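Local coordinates for protein EvdO1 (Micromonospora carbonacea, PDB 4XBZ) that probably catalyses an oxidative cyclization in orthosomycin biosynthesis, acting as a metal-dependent oxygenase with a double-stranded beta-helix core, at residues A[181-186]-A[257-262]; A[163-168]-A[270-275]; A[282-287]-A[319-324]; A[82-87]-A[103-108]. All coordinates share one frame; numbering follows the deposited sequence.

Contact 1 of 4, residues A[181-186]-A[257-262]; sequences AGIYLD and IYFEYR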
loop_
_atom_site.group_PDB
_atom_site.type_symbol
_atom_site.label_atom_id
_atom_site.label_comp_id
_atom_site.label_asym_id
_atom_site.label_seq_id
_atom_site.Cartn_x
_atom_site.Cartn_y
_atom_site.Cartn_z
ATOM N N ALA A 181 13.412 5.158 -0.003
ATOM C CA ALA A 181 13.247 6.596 0.149
ATOM C C ALA A 181 14.605 7.259 -0.016
ATOM O O ALA A 181 15.531 7.008 0.768
ATOM C CB ALA A 181 12.645 6.939 1.483
ATOM N N GLY A 182 14.721 8.087 -1.051
ATOM C CA GLY A 182 15.964 8.767 -1.367
ATOM C C GLY A 182 15.846 10.216 -0.972
ATOM O O GLY A 182 15.075 10.964 -1.573
ATOM N N ILE A 183 16.585 10.605 0.061
ATOM C CA ILE A 183 16.571 11.986 0.530
ATOM C C ILE A 183 17.800 12.735 -0.010
ATOM O O ILE A 183 18.948 12.354 0.231
ATOM C CB ILE A 183 16.510 12.024 2.047
ATOM C CG1 ILE A 183 15.331 11.167 2.500
ATOM C CG2 ILE A 183 16.376 13.449 2.550
ATOM C CD1 ILE A 183 15.142 11.091 3.995
ATOM N N TYR A 184 17.540 13.783 -0.782
ATOM C CA TYR A 184 18.589 14.441 -1.551
ATOM C C TYR A 184 19.279 15.569 -0.790
ATOM O O TYR A 184 18.634 16.523 -0.335
ATOM C CB TYR A 184 18.007 14.961 -2.865
ATOM C CG TYR A 184 17.844 13.860 -3.872
ATOM C CD1 TYR A 184 16.980 12.795 -3.632
ATOM C CD2 TYR A 184 18.562 13.864 -5.057
ATOM C CE1 TYR A 184 16.835 11.771 -4.540
ATOM C CE2 TYR A 184 18.412 12.849 -5.977
ATOM C CZ TYR A 184 17.542 11.799 -5.710
ATOM O OH TYR A 184 17.397 10.767 -6.608
ATOM N N LEU A 185 20.596 15.443 -0.658
ATOM C CA LEU A 185 21.403 16.442 0.027
ATOM C C LEU A 185 21.928 17.451 -0.992
ATOM O O LEU A 185 22.198 18.608 -0.670
ATOM C CB LEU A 185 22.569 15.797 0.764
ATOM C CG LEU A 185 22.257 14.652 1.723
ATOM C CD1 LEU A 185 23.395 14.432 2.720
ATOM C CD2 LEU A 185 20.935 14.875 2.435
ATOM N N ASP A 186 22.086 16.996 -2.226
ATOM C CA ASP A 186 22.547 17.863 -3.290
ATOM C C ASP A 186 21.510 17.858 -4.405
ATOM O O ASP A 186 20.753 16.884 -4.536
ATOM C CB ASP A 186 23.919 17.408 -3.784
ATOM C CG ASP A 186 24.923 17.319 -2.665
ATOM O OD1 ASP A 186 25.019 18.279 -1.862
ATOM O OD2 ASP A 186 25.600 16.278 -2.573
ATOM N N ILE A 257 20.796 10.116 0.666
ATOM C CA ILE A 257 20.595 9.199 1.781
ATOM C C ILE A 257 19.387 8.306 1.497
ATOM O O ILE A 257 18.284 8.819 1.294
ATOM C CB ILE A 257 20.379 9.963 3.104
ATOM C CG1 ILE A 257 21.697 10.526 3.617
ATOM C CG2 ILE A 257 19.781 9.063 4.173
ATOM C CD1 ILE A 257 21.526 11.422 4.821
ATOM N N TYR A 258 19.612 6.988 1.461
ATOM C CA TYR A 258 18.567 6.006 1.140
ATOM C C TYR A 258 18.150 5.210 2.361
ATOM O O TYR A 258 18.969 4.526 2.984
ATOM C CB TYR A 258 19.018 5.010 0.053
ATOM C CG TYR A 258 19.084 5.590 -1.345
ATOM C CD1 TYR A 258 17.933 5.730 -2.123
ATOM C CD2 TYR A 258 20.300 6.000 -1.890
ATOM C CE1 TYR A 258 17.988 6.263 -3.408
ATOM C CE2 TYR A 258 20.363 6.544 -3.169
ATOM C CZ TYR A 258 19.202 6.676 -3.929
ATOM O OH TYR A 258 19.274 7.217 -5.207
ATOM N N PHE A 259 16.862 5.298 2.670
ATOM C CA PHE A 259 16.182 4.409 3.611
ATOM C C PHE A 259 15.249 3.441 2.874
ATOM O O PHE A 259 14.293 3.901 2.253
ATOM C CB PHE A 259 15.338 5.214 4.597
ATOM C CG PHE A 259 16.107 6.176 5.445
ATOM C CD1 PHE A 259 17.465 5.998 5.694
ATOM C CD2 PHE A 259 15.451 7.244 6.042
ATOM C CE1 PHE A 259 18.150 6.895 6.498
ATOM C CE2 PHE A 259 16.127 8.143 6.842
ATOM C CZ PHE A 259 17.474 7.974 7.074
ATOM N N GLU A 260 15.493 2.129 2.935
ATOM C CA GLU A 260 14.474 1.162 2.486
ATOM C C GLU A 260 13.529 0.739 3.614
ATOM O O GLU A 260 13.910 0.678 4.782
ATOM C CB GLU A 260 15.081 -0.104 1.879
ATOM C CG GLU A 260 14.024 -0.960 1.141
ATOM C CD GLU A 260 14.440 -2.424 0.919
ATOM O OE1 GLU A 260 14.392 -3.240 1.880
ATOM O OE2 GLU A 260 14.796 -2.768 -0.227
ATOM N N TYR A 261 12.285 0.467 3.239
ATOM C CA TYR A 261 11.274 -0.029 4.157
ATOM C C TYR A 261 10.611 -1.251 3.547
ATOM O O TYR A 261 10.498 -1.332 2.329
ATOM C CB TYR A 261 10.237 1.048 4.448
ATOM C CG TYR A 261 10.813 2.302 5.060
ATOM C CD1 TYR A 261 11.258 3.344 4.259
ATOM C CD2 TYR A 261 10.928 2.437 6.446
ATOM C CE1 TYR A 261 11.783 4.498 4.805
ATOM C CE2 TYR A 261 11.460 3.586 7.008
ATOM C CZ TYR A 261 11.889 4.615 6.179
ATOM O OH TYR A 261 12.421 5.758 6.723
ATOM N N ARG A 262 10.214 -2.205 4.389
ATOM C CA ARG A 262 9.393 -3.346 3.975
ATOM C C ARG A 262 8.319 -3.634 5.031
ATOM O O ARG A 262 8.444 -3.210 6.180
ATOM C CB ARG A 262 10.248 -4.597 3.767
ATOM C CG ARG A 262 11.316 -4.463 2.724
ATOM C CD ARG A 262 12.104 -5.765 2.508
ATOM N NE ARG A 262 13.228 -5.537 1.603
ATOM C CZ ARG A 262 13.513 -6.268 0.526
ATOM N NH1 ARG A 262 12.768 -7.325 0.199
ATOM N NH2 ARG A 262 14.561 -5.941 -0.226
HETATM O O HOH W 1 16.835 8.503 -5.815
#
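Ala181 O is gripped from two positions on the neighbouring strand: Phe259 N donates to it at 2.9 Å, in the carbonyl plane, and Tyr258 CA adds a CA-H...O contact to Ala181 O at 3.2 Å. The pairing joins two antiparallel strands, 179-184 and 256-263, in the larger sheet of the double-stranded beta helix, close to the centre of the chain. Ala181 with Phe259 and Ile183 with Ile257 form hydrogen-bonded pairs, and Gly182 faces Tyr258 in the non-hydrogen-bonded pair between them. Ala181 N reaches Phe259 O at 2.7 Å with the donor tilted 32° from the carbonyl plane, whereas Ile183 N points almost straight at Ile257 O (2.8 Å, 176° at the hydrogen).

On the face carrying Ala181, Ile183, Ile257 and Phe259 the packing is apolar. Ile183 CG1 lies beside its own backbone N (chi1 -53°), and the extended chain beyond it brings CD1 to within 4.2 Å of Phe259 CE2. Ala181 CB meets the edge of the Tyr261 ring, near its plane, and Leu127 of helix 125-134 covers Ile183, Phe259 and Tyr261.

The other face looks toward the metal centre. Here the Tyr258 ring lies beside the bare CA of Gly182, and its side chain comes to about 6 Å from the nickel bound by His160, Asp162 and His244. Its hydroxyl does not touch that of Tyr184 directly; one water joins them, 2.5 Å from Tyr184 OH and 2.8 Å from Tyr258 OH.

Contact 2 of 4, residues A[163-168]-A[270-275]; sequences AGLYDN and LGPHSA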
loop_
_atom_site.group_PDB
_atom_site.type_symbol
_atom_site.label_atom_id
_atom_site.label_comp_id
_atom_site.label_asym_id
_atom_site.label_seq_id
_atom_site.Cartn_x
_atom_site.Cartn_y
_atom_site.Cartn_z
ATOM N N ALA A 163 17.259 -5.297 -5.481
ATOM C CA ALA A 163 17.015 -6.690 -5.101
ATOM C C ALA A 163 15.827 -6.834 -4.163
ATOM O O ALA A 163 15.833 -6.300 -3.052
ATOM C CB ALA A 163 18.246 -7.301 -4.458
ATOM N N GLY A 164 14.813 -7.574 -4.605
ATOM C CA GLY A 164 13.692 -7.889 -3.741
ATOM C C GLY A 164 13.868 -9.192 -2.984
ATOM O O GLY A 164 13.363 -9.330 -1.864
ATOM N N LEU A 165 14.586 -10.133 -3.606
ATOM C CA LEU A 165 14.697 -11.531 -3.160
ATOM C C LEU A 165 13.335 -12.278 -3.200
ATOM O O LEU A 165 13.199 -13.358 -2.618
ATOM C CB LEU A 165 15.343 -11.616 -1.737
ATOM C CG LEU A 165 15.449 -12.955 -0.958
ATOM C CD1 LEU A 165 16.823 -13.204 -0.334
ATOM C CD2 LEU A 165 14.305 -13.151 0.090
ATOM N N TYR A 166 12.321 -11.772 -3.900
ATOM C CA TYR A 166 11.045 -12.515 -3.816
ATOM C C TYR A 166 10.641 -13.230 -5.100
ATOM O O TYR A 166 10.629 -12.646 -6.187
ATOM C CB TYR A 166 9.895 -11.601 -3.368
ATOM C CG TYR A 166 10.120 -10.975 -2.013
ATOM C CD1 TYR A 166 10.680 -11.714 -0.967
ATOM C CD2 TYR A 166 9.805 -9.638 -1.783
ATOM C CE1 TYR A 166 10.915 -11.130 0.279
ATOM C CE2 TYR A 166 10.026 -9.049 -0.544
ATOM C CZ TYR A 166 10.585 -9.794 0.481
ATOM O OH TYR A 166 10.812 -9.200 1.708
ATOM N N ASP A 167 10.312 -14.509 -4.963
ATOM C CA ASP A 167 9.581 -15.196 -6.008
ATOM C C ASP A 167 8.258 -14.470 -6.201
ATOM O O ASP A 167 7.685 -13.980 -5.233
ATOM C CB ASP A 167 9.338 -16.651 -5.642
ATOM C CG ASP A 167 10.600 -17.472 -5.654
ATOM O OD1 ASP A 167 11.491 -17.175 -6.478
ATOM O OD2 ASP A 167 10.696 -18.410 -4.835
ATOM N N ASN A 168 7.789 -14.402 -7.446
ATOM C CA ASN A 168 6.539 -13.726 -7.785
ATOM C C ASN A 168 6.560 -12.276 -7.297
ATOM O O ASN A 168 5.611 -11.795 -6.659
ATOM C CB ASN A 168 5.335 -14.483 -7.197
ATOM C CG ASN A 168 5.324 -15.957 -7.580
ATOM O OD1 ASN A 168 5.175 -16.301 -8.753
ATOM N ND2 ASN A 168 5.467 -16.832 -6.586
ATOM N N LEU A 270 8.642 -14.183 4.096
ATOM C CA LEU A 270 9.390 -14.361 2.859
ATOM C C LEU A 270 10.865 -13.990 2.997
ATOM O O LEU A 270 11.633 -14.207 2.071
ATOM C CB LEU A 270 8.753 -13.543 1.728
ATOM C CG LEU A 270 7.258 -13.772 1.455
ATOM C CD1 LEU A 270 6.803 -12.915 0.295
ATOM C CD2 LEU A 270 6.910 -15.249 1.201
ATOM N N GLY A 271 11.254 -13.456 4.152
ATOM C CA GLY A 271 12.599 -12.922 4.338
ATOM C C GLY A 271 12.744 -11.542 3.705
ATOM O O GLY A 271 11.742 -10.833 3.560
ATOM N N PRO A 272 13.971 -11.154 3.292
ATOM C CA PRO A 272 15.230 -11.906 3.285
ATOM C C PRO A 272 15.933 -12.023 4.628
ATOM O O PRO A 272 16.897 -12.774 4.722
ATOM C CB PRO A 272 16.111 -11.095 2.321
ATOM C CG PRO A 272 15.580 -9.724 2.395
ATOM C CD PRO A 272 14.108 -9.865 2.580
ATOM N N HIS A 273 15.494 -11.285 5.634
ATOM C CA HIS A 273 16.182 -11.322 6.912
ATOM C C HIS A 273 15.642 -12.412 7.822
ATOM O O HIS A 273 14.531 -12.902 7.629
ATOM C CB HIS A 273 16.075 -9.979 7.631
ATOM C CG HIS A 273 16.678 -8.843 6.873
ATOM N ND1 HIS A 273 15.938 -8.028 6.042
ATOM C CD2 HIS A 273 17.952 -8.382 6.822
ATOM C CE1 HIS A 273 16.730 -7.112 5.513
ATOM N NE2 HIS A 273 17.957 -7.312 5.963
ATOM N N SER A 274 16.435 -12.766 8.831
ATOM C CA SER A 274 16.014 -13.711 9.852
ATOM C C SER A 274 14.856 -13.116 10.651
ATOM O O SER A 274 14.641 -11.913 10.617
ATOM C CB SER A 274 17.197 -14.070 10.752
ATOM O OG SER A 274 17.650 -12.938 11.467
ATOM N N ALA A 275 14.097 -13.956 11.348
ATOM C CA ALA A 275 12.890 -13.493 12.032
ATOM C C ALA A 275 13.218 -12.503 13.143
ATOM O O ALA A 275 12.416 -11.624 13.462
ATOM C CB ALA A 275 12.102 -14.680 12.597
#
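Tyr166 reaches across to the 270-275 loop and donates its hydroxyl hydrogen to Gly271 O at 2.6 Å, from 26° outside the carbonyl plane. The tight part of the contact surrounds this bond. Tyr166 CE1 meets Leu270 CB at 3.5 Å, while Leu270 CD1 stands over one ring face, offset toward the rim. The opposite face is taken by Gly164 O, 3.4 Å above the plane and over the ring centre, so the aromatic ring is sandwiched between its own loop and the end of helix 264-270.

That helix ends at Leu270; Gly271 leaves it with positive phi, and a cis peptide bond into Pro272 follows in the loop leading to helix 275-293. Pro272 CD approaches the Tyr166 hydroxyl, and Pro272 CB lies in the fork of the Leu165 methyls. Leu165 CD1 is pressed to 3.5 Å from Pro272 CB, closer than usual for two carbons. With CG opposite the backbone N (chi1 174°), Leu165 extends both methyls over the proline; it is on the solvent side of the contact, whereas Tyr166 is buried. Leu270 also packs on Asn168 of the second subunit, and Asn168 packs on Gln269 of that subunit.

Contact 3 of 4, residues A[282-287]-A[319-324]; sequences QQVLRS and PEIDTL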
loop_
_atom_site.group_PDB
_atom_site.type_symbol
_atom_site.label_atom_id
_atom_site.label_comp_id
_atom_site.label_asym_id
_atom_site.label_seq_id
_atom_site.Cartn_x
_atom_site.Cartn_y
_atom_site.Cartn_z
ATOM N N GLN A 282 12.585 -2.692 14.609
ATOM C CA GLN A 282 11.503 -1.982 15.281
ATOM C C GLN A 282 12.061 -1.150 16.434
ATOM O O GLN A 282 11.626 -0.020 16.670
ATOM C CB GLN A 282 10.436 -2.960 15.793
ATOM C CG GLN A 282 9.528 -3.511 14.696
ATOM C CD GLN A 282 8.573 -4.584 15.194
ATOM O OE1 GLN A 282 8.938 -5.434 16.005
ATOM N NE2 GLN A 282 7.353 -4.556 14.700
ATOM N N GLN A 283 13.021 -1.727 17.150
ATOM C CA GLN A 283 13.689 -1.034 18.246
ATOM C C GLN A 283 14.491 0.159 17.713
ATOM O O GLN A 283 14.501 1.231 18.329
ATOM C CB GLN A 283 14.618 -1.976 19.019
ATOM C CG GLN A 283 13.950 -3.047 19.897
ATOM C CD GLN A 283 14.926 -3.575 20.944
ATOM O OE1 GLN A 283 15.397 -2.819 21.793
ATOM N NE2 GLN A 283 15.266 -4.853 20.858
ATOM N N VAL A 284 15.166 -0.041 16.582
ATOM C CA VAL A 284 15.839 1.057 15.885
ATOM C C VAL A 284 14.829 2.183 15.560
ATOM O O VAL A 284 15.070 3.355 15.875
ATOM C CB VAL A 284 16.511 0.576 14.577
ATOM C CG1 VAL A 284 17.060 1.762 13.780
ATOM C CG2 VAL A 284 17.589 -0.437 14.871
ATOM N N LEU A 285 13.690 1.817 14.969
ATOM C CA LEU A 285 12.672 2.803 14.592
ATOM C C LEU A 285 12.181 3.597 15.804
ATOM O O LEU A 285 12.074 4.834 15.765
ATOM C CB LEU A 285 11.484 2.126 13.907
ATOM C CG LEU A 285 10.447 3.084 13.313
ATOM C CD1 LEU A 285 11.095 3.932 12.251
ATOM C CD2 LEU A 285 9.233 2.354 12.725
ATOM N N ARG A 286 11.872 2.879 16.878
ATOM C CA ARG A 286 11.338 3.517 18.075
ATOM C C ARG A 286 12.417 4.363 18.743
ATOM O O ARG A 286 12.130 5.418 19.305
ATOM C CB ARG A 286 10.781 2.470 19.050
ATOM C CG ARG A 286 9.659 1.633 18.458
ATOM C CD ARG A 286 9.166 0.580 19.420
ATOM N NE ARG A 286 8.108 1.110 20.262
ATOM C CZ ARG A 286 8.205 1.247 21.575
ATOM N NH1 ARG A 286 9.318 0.876 22.198
ATOM N NH2 ARG A 286 7.189 1.748 22.264
ATOM N N SER A 287 13.661 3.906 18.660
ATOM C CA SER A 287 14.757 4.667 19.214
ATOM C C SER A 287 14.940 5.972 18.449
ATOM O O SER A 287 15.146 7.019 19.059
ATOM C CB SER A 287 16.040 3.855 19.196
ATOM O OG SER A 287 17.098 4.631 19.722
ATOM N N PRO A 319 16.769 -8.001 24.509
ATOM C CA PRO A 319 17.184 -6.936 25.433
ATOM C C PRO A 319 17.459 -5.621 24.702
ATOM O O PRO A 319 17.706 -5.645 23.495
ATOM C CB PRO A 319 18.461 -7.501 26.064
ATOM C CG PRO A 319 18.915 -8.593 25.127
ATOM C CD PRO A 319 17.666 -9.170 24.574
ATOM N N GLU A 320 17.396 -4.503 25.426
ATOM C CA GLU A 320 17.604 -3.173 24.853
ATOM C C GLU A 320 18.798 -3.121 23.901
ATOM O O GLU A 320 19.919 -3.487 24.269
ATOM C CB GLU A 320 17.806 -2.135 25.962
ATOM C CG GLU A 320 16.632 -1.972 26.903
ATOM C CD GLU A 320 15.370 -1.556 26.191
ATOM O OE1 GLU A 320 15.377 -0.488 25.539
ATOM O OE2 GLU A 320 14.370 -2.300 26.281
ATOM N N ILE A 321 18.553 -2.674 22.673
ATOM C CA ILE A 321 19.630 -2.572 21.703
ATOM C C ILE A 321 20.608 -1.492 22.166
ATOM O O ILE A 321 20.203 -0.469 22.736
ATOM C CB ILE A 321 19.109 -2.254 20.274
ATOM C CG1 ILE A 321 18.328 -0.935 20.253
ATOM C CG2 ILE A 321 18.261 -3.408 19.741
ATOM C CD1 ILE A 321 17.962 -0.461 18.856
ATOM N N ASP A 322 21.895 -1.746 21.943
ATOM C CA ASP A 322 22.945 -0.799 22.298
ATOM C C ASP A 322 23.546 -0.176 21.040
ATOM O O ASP A 322 24.601 0.449 21.098
ATOM C CB ASP A 322 24.047 -1.477 23.133
ATOM C CG ASP A 322 24.642 -2.716 22.452
ATOM O OD1 ASP A 322 24.478 -2.894 21.229
ATOM O OD2 ASP A 322 25.295 -3.524 23.147
ATOM N N THR A 323 22.875 -0.370 19.907
ATOM C CA THR A 323 23.375 0.107 18.621
ATOM C C THR A 323 22.254 0.252 17.596
ATOM O O THR A 323 21.172 -0.311 17.757
ATOM C CB THR A 323 24.436 -0.839 18.048
ATOM O OG1 THR A 323 24.863 -0.350 16.772
ATOM C CG2 THR A 323 23.876 -2.246 17.893
ATOM N N LEU A 324 22.514 1.021 16.544
ATOM C CA LEU A 324 21.543 1.168 15.471
ATOM C C LEU A 324 21.986 0.389 14.244
ATOM O O LEU A 324 21.365 0.460 13.197
ATOM C CB LEU A 324 21.342 2.642 15.127
ATOM C CG LEU A 324 20.785 3.508 16.263
ATOM C CD1 LEU A 324 20.408 4.879 15.765
ATOM C CD2 LEU A 324 19.578 2.847 16.903
#
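Helix 275-293, the last long helix of the chain, is met here by the irregular C-terminal segment 319-324, which runs along the side carrying Gln283, Val284 and Ser287. Ile321 is the centrepiece. Its backbone N donates to Gln283 OE1 at 3.3 Å, a long bond that arrives from 36° above the amide carbonyl plane. The two side chains slide past each other in opposite directions: Ile321 CG2 rests 3.5 Å from Gln283 CD, and Ile321 CD1 reaches back to Gln283 CB at 3.7 Å.

Ile321 CG1 sits between the backbone N and the carbonyl carbon (chi1 59°), which directs CD1 inward to Val284, whose CG2 it meets at 4.0 Å. With Gln283 replaced by an alanine, Ile321 N would probably be left without this acceptor and a gap would open beside Ile321 CG2. Farther along, Leu324 CD2 lies 4.2 Å from Val284 CG1 and equally far from Ser287 OG.

Around this seam, Phe326 packs on both Val284 and Ile321, and Leu324 N is held by Asp113 of helix 111-114. From helix 275-293, Gln282 touches Ile140 and Leu285 touches Pro141 on strand 139-147 of the large sheet.

Contact 4 of 4, residues A[82-87]-A[103-108]; sequences RAWSTR and AAPVRI
Trp84 and Pro105 carry the contact between the C-terminal end of helix 66-86 and the start of strand 105-109, next to the edge strand 92-94 of the large sheet in the double-stranded beta-helix fold. The principal interaction is a CH-pi contact: Pro105 CD stands over one face of the indole, 3.5 Å from the centroid of the six-membered ring and only 15° off the ring normal. Trp84 CG is opposite its carbonyl carbon (chi1 -77°), and the indole swings out from the helix so that one face lies against the proline, the two side chains crossing at about a right angle.

Apolar packing surrounds this CH-pi contact. Ala104 CB comes to 3.5 Å from Trp84 CH2, at the outer part of the benzo ring. One residue earlier on the helix, Ala83 points its CB at the strand, meeting Pro105 CG at 4.1 Å and Ile108 CD1 at 4.2 Å. A serine at Pro105 would take away CG and CD, and the Trp84 ring is likely to lose the cover on this face and become freer to turn.

Backbone geometry shapes the strand side: Val106 and Arg107 both face Val93 in a classic beta bulge, just beyond the proline. Ala103 O lies near the plane of the Arg87 guanidinium but too far from it for a hydrogen bond; it sits oblique to the indole, 3.7 Å from Trp84 CZ3.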
loop_
_atom_site.group_PDB
_atom_site.type_symbol
_atom_site.label_atom_id
_atom_site.label_comp_id
_atom_site.label_asym_id
_atom_site.label_seq_id
_atom_site.Cartn_x
_atom_site.Cartn_y
_atom_site.Cartn_z
ATOM N N ARG A 82 35.381 11.093 6.545
ATOM C CA ARG A 82 35.850 9.933 7.297
ATOM C C ARG A 82 36.290 8.798 6.382
ATOM O O ARG A 82 37.335 8.184 6.603
ATOM C CB ARG A 82 34.753 9.446 8.242
ATOM C CG ARG A 82 34.917 8.013 8.730
ATOM C CD ARG A 82 33.752 7.622 9.633
ATOM N NE ARG A 82 33.939 6.308 10.233
ATOM C CZ ARG A 82 33.099 5.769 11.110
ATOM N NH1 ARG A 82 32.011 6.438 11.494
ATOM N NH2 ARG A 82 33.346 4.563 11.603
ATOM N N ALA A 83 35.502 8.533 5.344
ATOM C CA ALA A 83 35.796 7.425 4.448
ATOM C C ALA A 83 37.132 7.626 3.752
ATOM O O ALA A 83 37.905 6.682 3.606
ATOM C CB ALA A 83 34.685 7.255 3.426
ATOM N N TRP A 84 37.401 8.862 3.340
ATOM C CA TRP A 84 38.660 9.211 2.705
ATOM C C TRP A 84 39.845 9.115 3.656
ATOM O O TRP A 84 40.907 8.604 3.288
ATOM C CB TRP A 84 38.600 10.626 2.134
ATOM C CG TRP A 84 37.840 10.766 0.858
ATOM C CD1 TRP A 84 36.659 11.431 0.674
ATOM C CD2 TRP A 84 38.211 10.247 -0.422
ATOM N NE1 TRP A 84 36.280 11.370 -0.640
ATOM C CE2 TRP A 84 37.212 10.644 -1.339
ATOM C CE3 TRP A 84 39.287 9.493 -0.885
ATOM C CZ2 TRP A 84 37.263 10.311 -2.696
ATOM C CZ3 TRP A 84 39.332 9.158 -2.230
ATOM C CH2 TRP A 84 38.328 9.567 -3.119
ATOM N N SER A 85 39.669 9.632 4.868
ATOM C CA SER A 85 40.735 9.623 5.869
ATOM C C SER A 85 41.233 8.213 6.175
ATOM O O SER A 85 42.423 8.018 6.397
ATOM C CB SER A 85 40.272 10.269 7.180
ATOM O OG SER A 85 39.898 11.623 6.997
ATOM N N THR A 86 40.322 7.243 6.182
ATOM C CA THR A 86 40.638 5.920 6.702
ATOM C C THR A 86 40.962 4.903 5.622
ATOM O O THR A 86 41.745 3.978 5.848
ATOM C CB THR A 86 39.486 5.345 7.540
ATOM O OG1 THR A 86 38.413 4.961 6.676
ATOM C CG2 THR A 86 38.988 6.371 8.548
ATOM N N ARG A 87 40.355 5.075 4.456
ATOM C CA ARG A 87 40.408 4.064 3.416
ATOM C C ARG A 87 40.068 2.709 4.006
ATOM O O ARG A 87 40.723 1.700 3.729
ATOM C CB ARG A 87 41.771 4.055 2.754
ATOM C CG ARG A 87 42.107 5.414 2.250
ATOM C CD ARG A 87 43.360 5.475 1.436
ATOM N NE ARG A 87 43.523 6.869 1.053
ATOM C CZ ARG A 87 43.018 7.408 -0.051
ATOM N NH1 ARG A 87 42.365 6.655 -0.931
ATOM N NH2 ARG A 87 43.197 8.700 -0.285
ATOM N N ALA A 103 41.043 5.092 -6.811
ATOM C CA ALA A 103 40.000 4.423 -6.033
ATOM C C ALA A 103 39.229 5.445 -5.193
ATOM O O ALA A 103 39.827 6.329 -4.589
ATOM C CB ALA A 103 40.606 3.340 -5.136
ATOM N N ALA A 104 37.905 5.343 -5.169
ATOM C CA ALA A 104 37.105 6.266 -4.372
ATOM C C ALA A 104 35.959 5.534 -3.680
ATOM O O ALA A 104 35.571 4.456 -4.111
ATOM C CB ALA A 104 36.584 7.374 -5.238
ATOM N N PRO A 105 35.440 6.100 -2.575
ATOM C CA PRO A 105 34.245 5.534 -1.936
ATOM C C PRO A 105 32.976 6.066 -2.600
ATOM O O PRO A 105 32.961 7.230 -2.998
ATOM C CB PRO A 105 34.353 6.025 -0.492
ATOM C CG PRO A 105 35.060 7.367 -0.627
ATOM C CD PRO A 105 35.983 7.247 -1.819
ATOM N N VAL A 106 31.938 5.240 -2.710
ATOM C CA VAL A 106 30.708 5.653 -3.377
ATOM C C VAL A 106 29.474 5.424 -2.501
ATOM O O VAL A 106 28.389 5.946 -2.800
ATOM C CB VAL A 106 30.516 4.912 -4.729
ATOM C CG1 VAL A 106 31.520 5.422 -5.771
ATOM C CG2 VAL A 106 30.655 3.416 -4.545
ATOM N N ARG A 107 29.641 4.650 -1.427
ATOM C CA ARG A 107 28.528 4.366 -0.530
ATOM C C ARG A 107 29.000 4.011 0.867
ATOM O O ARG A 107 29.922 3.213 1.050
ATOM C CB ARG A 107 27.663 3.235 -1.103
ATOM C CG ARG A 107 26.406 2.881 -0.309
ATOM C CD ARG A 107 25.669 1.723 -0.991
ATOM N NE ARG A 107 24.683 1.069 -0.126
ATOM C CZ ARG A 107 23.397 0.870 -0.441
ATOM N NH1 ARG A 107 22.917 1.296 -1.609
ATOM N NH2 ARG A 107 22.579 0.259 0.418
ATOM N N ILE A 108 28.347 4.610 1.855
ATOM C CA ILE A 108 28.585 4.285 3.260
ATOM C C ILE A 108 27.320 3.631 3.866
ATOM O O ILE A 108 26.230 4.180 3.765
ATOM C CB ILE A 108 28.998 5.559 4.053
ATOM C CG1 ILE A 108 30.323 6.099 3.519
ATOM C CG2 ILE A 108 29.120 5.281 5.536
ATOM C CD1 ILE A 108 30.565 7.538 3.839
#

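In the fold
From the N terminus, contact 4 comes first, closing the short excursion through strand 92-94 between helix 66-86 and strand 105-109. Contact 2 opens next at 163-168 and shuts only at 270-275; contact 1 both opens and closes within that span, so these two are nested. Contact 3 follows in series, folding the C-terminal tail back on helix 275-293. Contacts 1 and 4 reach the same large sheet, where strand 139-147 separates strands 105-109 and 256-263. Arg262, at the end of contact 1, connects it with contact 2 through Gly164 O. Contact 3 joins helix 275-293 to the C-terminal tail, its centre about 20 Å from that of contact 1.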